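Local coordinates for protein SnoN,Epimerase SnoN (Streptomyces nogalater, PDB 5EP9) that works as a non-heme iron, 2-oxoglutarate-dependent epimerase in the biosynthesis of the polyketide nogalamycin, at residues 76-80 with 81-85; 128-132 with 133-137. All coordinates share one frame; numbering follows the deposited sequence.

Contact 1 (76-80 with 81-85); sequences WGSGA and GTVMD. With AKG (2-oxoglutaric acid), chain E.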
ATOM      1  N   TRP A  76       6.023 -14.225   0.655  1.00 37.00           N
ATOM      2  CA  TRP A  76       4.852 -14.428  -0.185  1.00 40.47           C
ATOM      3  C   TRP A  76       5.257 -15.236  -1.437  1.00 40.79           C
ATOM      4  O   TRP A  76       5.887 -14.752  -2.377  1.00 37.08           O
ATOM      5  CB  TRP A  76       4.221 -13.097  -0.601  1.00 42.11           C
ATOM      6  CG  TRP A  76       2.909 -13.182  -1.449  1.00 44.84           C
ATOM      7  CD1 TRP A  76       2.219 -14.306  -1.808  1.00 49.99           C
ATOM      8  CD2 TRP A  76       2.164 -12.069  -1.999  1.00 46.92           C
ATOM      9  NE1 TRP A  76       1.105 -13.957  -2.552  1.00 52.28           N
ATOM     10  CE2 TRP A  76       1.050 -12.590  -2.680  1.00 48.88           C
ATOM     11  CE3 TRP A  76       2.325 -10.688  -1.944  1.00 48.88           C
ATOM     12  CZ2 TRP A  76       0.108 -11.762  -3.347  1.00 49.89           C
ATOM     13  CZ3 TRP A  76       1.382  -9.830  -2.593  1.00 49.78           C
ATOM     14  CH2 TRP A  76       0.292 -10.374  -3.288  1.00 49.89           C
ATOM     15  N   GLY A  77       4.962 -16.511  -1.345  1.00 44.53           N
ATOM     16  CA  GLY A  77       5.345 -17.498  -2.325  1.00 50.26           C
ATOM     17  C   GLY A  77       4.044 -17.938  -2.982  1.00 54.59           C
ATOM     18  O   GLY A  77       2.963 -17.650  -2.532  1.00 53.18           O
ATOM     19  N   SER A  78       4.203 -18.576  -4.113  1.00 63.21           N
ATOM     20  CA  SER A  78       3.095 -19.254  -4.858  1.00 68.03           C
ATOM     21  C   SER A  78       3.736 -20.485  -5.455  1.00 69.75           C
ATOM     22  O   SER A  78       4.920 -20.753  -5.227  1.00 69.40           O
ATOM     23  CB  SER A  78       2.410 -18.325  -5.907  1.00 64.85           C
ATOM     24  OG  SER A  78       3.305 -17.877  -6.952  1.00 62.69           O
ATOM     25  N   GLY A  79       2.954 -21.248  -6.183  1.00 78.77           N
ATOM     26  CA  GLY A  79       3.493 -22.422  -6.958  1.00 80.10           C
ATOM     27  C   GLY A  79       4.494 -21.943  -7.991  1.00 77.39           C
ATOM     28  O   GLY A  79       5.577 -22.512  -8.124  1.00 77.67           O
ATOM     29  N   ALA A  80       4.130 -20.824  -8.636  1.00 76.83           N
ATOM     30  CA  ALA A  80       4.979 -20.094  -9.632  1.00 74.94           C
ATOM     31  C   ALA A  80       6.380 -19.714  -9.103  1.00 71.40           C
ATOM     32  O   ALA A  80       7.369 -19.706  -9.885  1.00 72.52           O
ATOM     33  CB  ALA A  80       4.280 -18.831 -10.179  1.00 71.80           C
ATOM     34  N   GLY A  81       6.460 -19.408  -7.796  1.00 62.13           N
ATOM     35  CA  GLY A  81       7.740 -19.043  -7.129  1.00 55.22           C
ATOM     36  C   GLY A  81       7.545 -17.899  -6.156  1.00 46.57           C
ATOM     37  O   GLY A  81       6.461 -17.671  -5.673  1.00 42.85           O
ATOM     38  N   THR A  82       8.595 -17.124  -5.959  1.00 41.27           N
ATOM     39  CA  THR A  82       8.555 -16.047  -5.010  1.00 36.90           C
ATOM     40  C   THR A  82       8.065 -14.720  -5.585  1.00 34.43           C
ATOM     41  O   THR A  82       8.738 -14.005  -6.315  1.00 33.20           O
ATOM     42  CB  THR A  82       9.890 -15.827  -4.308  1.00 36.45           C
ATOM     43  OG1 THR A  82      10.309 -17.075  -3.721  1.00 37.97           O
ATOM     44  CG2 THR A  82       9.786 -14.714  -3.239  1.00 33.75           C
ATOM     45  N   VAL A  83       6.935 -14.351  -5.030  1.00 32.89           N
ATOM     46  CA  VAL A  83       6.253 -13.123  -5.356  1.00 31.86           C
ATOM     47  C   VAL A  83       7.010 -11.989  -4.720  1.00 33.04           C
ATOM     48  O   VAL A  83       7.286 -10.978  -5.356  1.00 31.52           O
ATOM     49  CB  VAL A  83       4.777 -13.147  -4.888  1.00 31.93           C
ATOM     50  CG1 VAL A  83       4.125 -11.860  -5.249  1.00 30.87           C
ATOM     51  CG2 VAL A  83       3.964 -14.315  -5.519  1.00 33.41           C
ATOM     52  N   MET A  84       7.300 -12.153  -3.445  1.00 34.62           N
ATOM     53  CA  MET A  84       8.041 -11.153  -2.688  1.00 36.57           C
ATOM     54  C   MET A  84       8.434 -11.627  -1.289  1.00 35.76           C
ATOM     55  O   MET A  84       7.874 -12.574  -0.769  1.00 35.95           O
ATOM     56  CB  MET A  84       7.268  -9.840  -2.499  1.00 37.32           C
ATOM     57  CG  MET A  84       5.974  -9.998  -1.719  1.00 40.33           C
ATOM     58  SD  MET A  84       5.293  -8.312  -1.517  1.00 43.12           S
ATOM     59  CE  MET A  84       4.763  -7.928  -3.192  1.00 47.89           C
ATOM     60  N   ASP A  85       9.315 -10.846  -0.679  1.00 34.43           N
ATOM     61  CA  ASP A  85       9.587 -10.946   0.776  1.00 34.34           C
ATOM     62  C   ASP A  85       9.145  -9.607   1.330  1.00 32.73           C
ATOM     63  O   ASP A  85       9.330  -8.566   0.658  1.00 30.77           O
ATOM     64  CB  ASP A  85      11.053 -11.159   1.062  1.00 37.02           C
ATOM     65  CG  ASP A  85      11.554 -12.548   0.612  1.00 40.93           C
ATOM     66  OD1 ASP A  85      11.215 -13.591   1.242  1.00 42.92           O
ATOM     67  OD2 ASP A  85      12.294 -12.572  -0.415  1.00 47.49           O
TER
HETATM   68  C1  AKG E 301      -0.211  -3.335  -2.975  1.00 33.71           C
HETATM   69  O1  AKG E 301      -1.438  -3.327  -2.696  1.00 31.00           O
HETATM   70  O2  AKG E 301       0.567  -2.426  -2.597  1.00 32.30           O
HETATM   71  C2  AKG E 301       0.344  -4.418  -3.822  1.00 36.04           C
HETATM   72  O5  AKG E 301      -0.419  -5.319  -4.225  1.00 33.13           O
HETATM   73  C3  AKG E 301       1.857  -4.369  -4.138  1.00 34.63           C
HETATM   74  C4  AKG E 301       2.367  -5.381  -5.160  1.00 35.26           C
HETATM   75  C5  AKG E 301       3.852  -5.349  -5.440  1.00 34.00           C
HETATM   76  O3  AKG E 301       4.554  -4.469  -4.911  1.00 35.19           O
HETATM   77  O4  AKG E 301       4.372  -6.246  -6.173  1.00 29.84           O
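Trp-76 and Met-84 exchange a pair of backbone hydrogen bonds: Trp-76 N gives its proton to Met-84 O at 2.9 Å, and Met-84 N answers to Trp-76 O at 3.1 Å. Trp-76 O is gripped twice, because Val-83 N also reaches it at 2.9 Å. One residue set against two, Val-83 and Met-84, is the definition of a classic beta bulge, here in the hairpin of strands 74-77 and 82-87. Nearer the turn, Ser-78 N donates to Gly-81 O at 2.9 Å. Above the bulge the indole takes both side chains. With its CG anti to the backbone N (chi1 -177°), Trp-76 is laid over Val-83, whose CG1 stands 4.0 Å from the centroid of the six-membered Trp-76 ring, a CH-pi contact over the face. Met-84 comes differently: its SD lies at the edge of the same ring, a Met-aromatic contact, with CG 3.7 Å from Trp-76 CE3. A bend at chi3 (71°) then carries Met-84 CE on to the bound 2-oxoglutarate, 3.4 Å from its O4, while Thr-139 touches all three side chains.

Contact 2 (128-132 with 133-137); sequences KENKE and KDASV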
ATOM      1  N   LYS A 128      11.375  -7.451  -3.958  1.00 29.07           N
ATOM      2  CA  LYS A 128      11.486  -8.420  -5.042  1.00 31.65           C
ATOM      3  C   LYS A 128      12.855  -8.462  -5.577  1.00 30.98           C
ATOM      4  O   LYS A 128      13.412  -7.465  -5.974  1.00 31.70           O
ATOM      5  CB  LYS A 128      10.608  -8.099  -6.271  1.00 32.43           C
ATOM      6  CG  LYS A 128       9.171  -8.323  -6.140  1.00 32.66           C
ATOM      7  CD  LYS A 128       8.561  -8.230  -7.576  1.00 32.88           C
ATOM      8  CE  LYS A 128       7.046  -8.210  -7.517  1.00 32.65           C
ATOM      9  NZ  LYS A 128       6.451  -9.550  -7.651  1.00 33.80           N
ATOM     10  N   GLU A 129      13.401  -9.641  -5.581  1.00 33.97           N
ATOM     11  CA  GLU A 129      14.717  -9.861  -6.097  1.00 37.69           C
ATOM     12  C   GLU A 129      14.934 -11.278  -6.494  1.00 39.00           C
ATOM     13  O   GLU A 129      14.228 -12.169  -6.071  1.00 38.79           O
ATOM     14  CB  GLU A 129      15.784  -9.522  -5.035  1.00 41.29           C
ATOM     15  CG  GLU A 129      15.817 -10.522  -3.894  1.00 43.35           C
ATOM     16  CD  GLU A 129      16.893 -10.216  -2.873  1.00 46.54           C
ATOM     17  OE1 GLU A 129      17.719  -9.270  -3.067  1.00 46.66           O
ATOM     18  OE2 GLU A 129      16.919 -10.973  -1.891  1.00 50.15           O
ATOM     19  N   ASN A 130      15.906 -11.442  -7.380  1.00 44.31           N
ATOM     20  CA  ASN A 130      16.392 -12.788  -7.805  1.00 49.40           C
ATOM     21  C   ASN A 130      17.510 -13.310  -6.888  1.00 55.31           C
ATOM     22  O   ASN A 130      18.478 -12.620  -6.644  1.00 55.54           O
ATOM     23  CB  ASN A 130      16.878 -12.742  -9.224  1.00 48.42           C
ATOM     24  CG  ASN A 130      15.782 -12.282 -10.163  1.00 46.68           C
ATOM     25  OD1 ASN A 130      14.762 -12.912 -10.259  1.00 48.39           O
ATOM     26  ND2 ASN A 130      16.016 -11.203 -10.862  1.00 45.66           N
ATOM     27  N   LYS A 131      17.319 -14.488  -6.352  1.00 62.05           N
ATOM     28  CA  LYS A 131      18.326 -15.140  -5.526  1.00 71.02           C
ATOM     29  C   LYS A 131      18.754 -16.329  -6.346  1.00 79.24           C
ATOM     30  O   LYS A 131      18.152 -16.666  -7.388  1.00 79.42           O
ATOM     31  CB  LYS A 131      17.777 -15.664  -4.158  1.00 73.81           C
ATOM     32  CG  LYS A 131      17.210 -14.678  -3.144  1.00 70.07           C
ATOM     33  CD  LYS A 131      16.187 -15.384  -2.235  1.00 69.42           C
ATOM     34  CE  LYS A 131      15.238 -14.459  -1.456  1.00 69.37           C
ATOM     35  NZ  LYS A 131      14.053 -14.031  -2.246  1.00 68.46           N
ATOM     36  N   GLU A 132      19.740 -17.015  -5.801  1.00 86.46           N
ATOM     37  CA  GLU A 132      20.148 -18.299  -6.312  1.00 92.47           C
ATOM     38  C   GLU A 132      19.080 -19.367  -6.205  1.00 84.44           C
ATOM     39  O   GLU A 132      18.589 -19.642  -5.152  1.00 83.85           O
ATOM     40  CB  GLU A 132      21.351 -18.798  -5.494  1.00106.69           C
ATOM     41  CG  GLU A 132      22.551 -17.856  -5.509  1.00111.60           C
ATOM     42  CD  GLU A 132      23.177 -17.730  -6.894  1.00119.33           C
ATOM     43  OE1 GLU A 132      22.756 -18.429  -7.851  1.00125.06           O
ATOM     44  OE2 GLU A 132      24.094 -16.917  -7.027  1.00120.22           O
ATOM     45  N   LYS A 133      18.756 -19.959  -7.330  1.00 82.70           N
ATOM     46  CA  LYS A 133      17.698 -20.991  -7.432  1.00 84.75           C
ATOM     47  C   LYS A 133      16.302 -20.506  -7.039  1.00 76.97           C
ATOM     48  O   LYS A 133      15.359 -21.313  -6.983  1.00 83.28           O
ATOM     49  CB  LYS A 133      18.019 -22.283  -6.613  1.00 88.34           C
ATOM     50  CG  LYS A 133      17.442 -23.538  -7.277  1.00 87.54           C
ATOM     51  CD  LYS A 133      18.141 -24.828  -6.894  1.00 88.79           C
ATOM     52  CE  LYS A 133      19.094 -25.128  -8.017  1.00 90.69           C
ATOM     53  NZ  LYS A 133      19.703 -26.449  -7.837  1.00 94.60           N
ATOM     54  N   ASP A 134      16.149 -19.202  -6.860  1.00 65.89           N
ATOM     55  CA  ASP A 134      14.860 -18.615  -6.527  1.00 56.46           C
ATOM     56  C   ASP A 134      14.635 -17.314  -7.281  1.00 49.14           C
ATOM     57  O   ASP A 134      14.920 -16.227  -6.833  1.00 44.69           O
ATOM     58  CB  ASP A 134      14.758 -18.414  -5.013  1.00 57.16           C
ATOM     59  CG  ASP A 134      13.380 -17.880  -4.590  1.00 54.99           C
ATOM     60  OD1 ASP A 134      12.367 -18.334  -5.131  1.00 58.11           O
ATOM     61  OD2 ASP A 134      13.297 -16.957  -3.769  1.00 55.10           O
ATOM     62  N   ALA A 135      14.033 -17.443  -8.428  1.00 46.71           N
ATOM     63  CA  ALA A 135      13.710 -16.293  -9.270  1.00 43.28           C
ATOM     64  C   ALA A 135      12.456 -15.599  -8.756  1.00 40.11           C
ATOM     65  O   ALA A 135      11.499 -16.202  -8.348  1.00 39.99           O
ATOM     66  CB  ALA A 135      13.521 -16.707 -10.763  1.00 43.99           C
ATOM     67  N   SER A 136      12.524 -14.297  -8.809  1.00 38.38           N
ATOM     68  CA  SER A 136      11.395 -13.410  -8.669  1.00 38.07           C
ATOM     69  C   SER A 136      10.307 -13.767  -9.716  1.00 37.29           C
ATOM     70  O   SER A 136      10.609 -13.928 -10.865  1.00 37.50           O
ATOM     71  CB  SER A 136      11.899 -11.971  -8.941  1.00 37.92           C
ATOM     72  OG  SER A 136      10.889 -11.035  -8.821  1.00 38.34           O
ATOM     73  N   VAL A 137       9.050 -13.726  -9.280  1.00 36.28           N
ATOM     74  CA  VAL A 137       7.880 -13.874 -10.135  1.00 36.03           C
ATOM     75  C   VAL A 137       6.974 -12.647 -10.010  1.00 33.42           C
ATOM     76  O   VAL A 137       7.146 -11.845  -9.074  1.00 32.75           O
ATOM     77  CB  VAL A 137       7.140 -15.203  -9.908  1.00 37.90           C
ATOM     78  CG1 VAL A 137       8.135 -16.370 -10.055  1.00 39.37           C
ATOM     79  CG2 VAL A 137       6.401 -15.226  -8.565  1.00 37.61           C
TER
HETATM   80  O   HOH W   1      13.171 -14.425  -5.090  1.00 47.93           O
HETATM   81  O   HOH W   2      12.727 -12.916 -12.241  1.00 42.64           O
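The amide of Asn-130 meets the returning chain through its oxygen: Ser-136 N donates to Asn-130 OD1 at 3.0 Å, tilted 24° from the carbonyl plane, and Ser-136 CB packs against the same oxygen. A water bridges Asn-130 OD1 and Ser-136 O. With ND2 bonded to the carbonyl oxygens of Asn-230 and Thr-232, in the second SnoN part, the amide is held at both ends and its rotation is fixed. The carboxylate of Asp-134 lies alongside the Lys-131 chain, both pointing the same way. CD of Lys-131 packs 3.6 Å from Asp-134 OD2, and the bend at chi4 (84°) leaves Lys-131 NZ 3.4 Å from that oxygen, a salt bridge whose hydrogen bond is weak; the stronger partner of the ammonium is Asp-85. The other carboxylate oxygen, OD1, is hydrogen-bonded to Thr-82 OG1. A second water bridges the pair from one side, bound to Lys-131 NZ, Asp-134 OD2 and Glu-129 O. In the backbone, Lys-131 N donates to Asp-134 O at 3.0 Å and Asp-134 N returns a longer bond to Lys-131 O. At the open end of the loop Lys-128, extended until it turns at chi4 (-93°), places NZ in the carbonyl plane of Val-137 O, 2.8 Å away. With Val-83 O and Thr-139 OG1, three oxygens hold this ammonium. A methionine in place of Lys-128 would probably leave Val-137 O and the other two oxygens without their donor, and remove a positive charge beside 2-oxoglutarate. The tip, Lys-131 to Asp-134, is a type II beta turn with Glu-132 and Lys-133 at its corners, and it reverses the chain between strands 118-128 and 139-142, the latter of which carries the iron ligand His-142.

How the contacts relate
Contacts 1 and 2 are two chain reversals, in series along the chain and side by side in space, both in the first SnoN part of the fusion (14-202), their centres about 9 Å apart. Thr-82 OG1 probably hydrogen-bonds Asp-134 OD1 at 2.8 Å, and Lys-128 NZ probably does the same with Val-83 O, also at 2.8 Å. Val-137 adds packing, its CG2 lying 3.7 Å from Val-83 N. The 2-oxoglutarate pocket takes Met-84 from contact 1 and Lys-128 from contact 2, the latter's side chain about 4 Å from the ligand between nearest atoms. The side chain of Trp-76 is about 6 Å from the bound iron, nearest atoms.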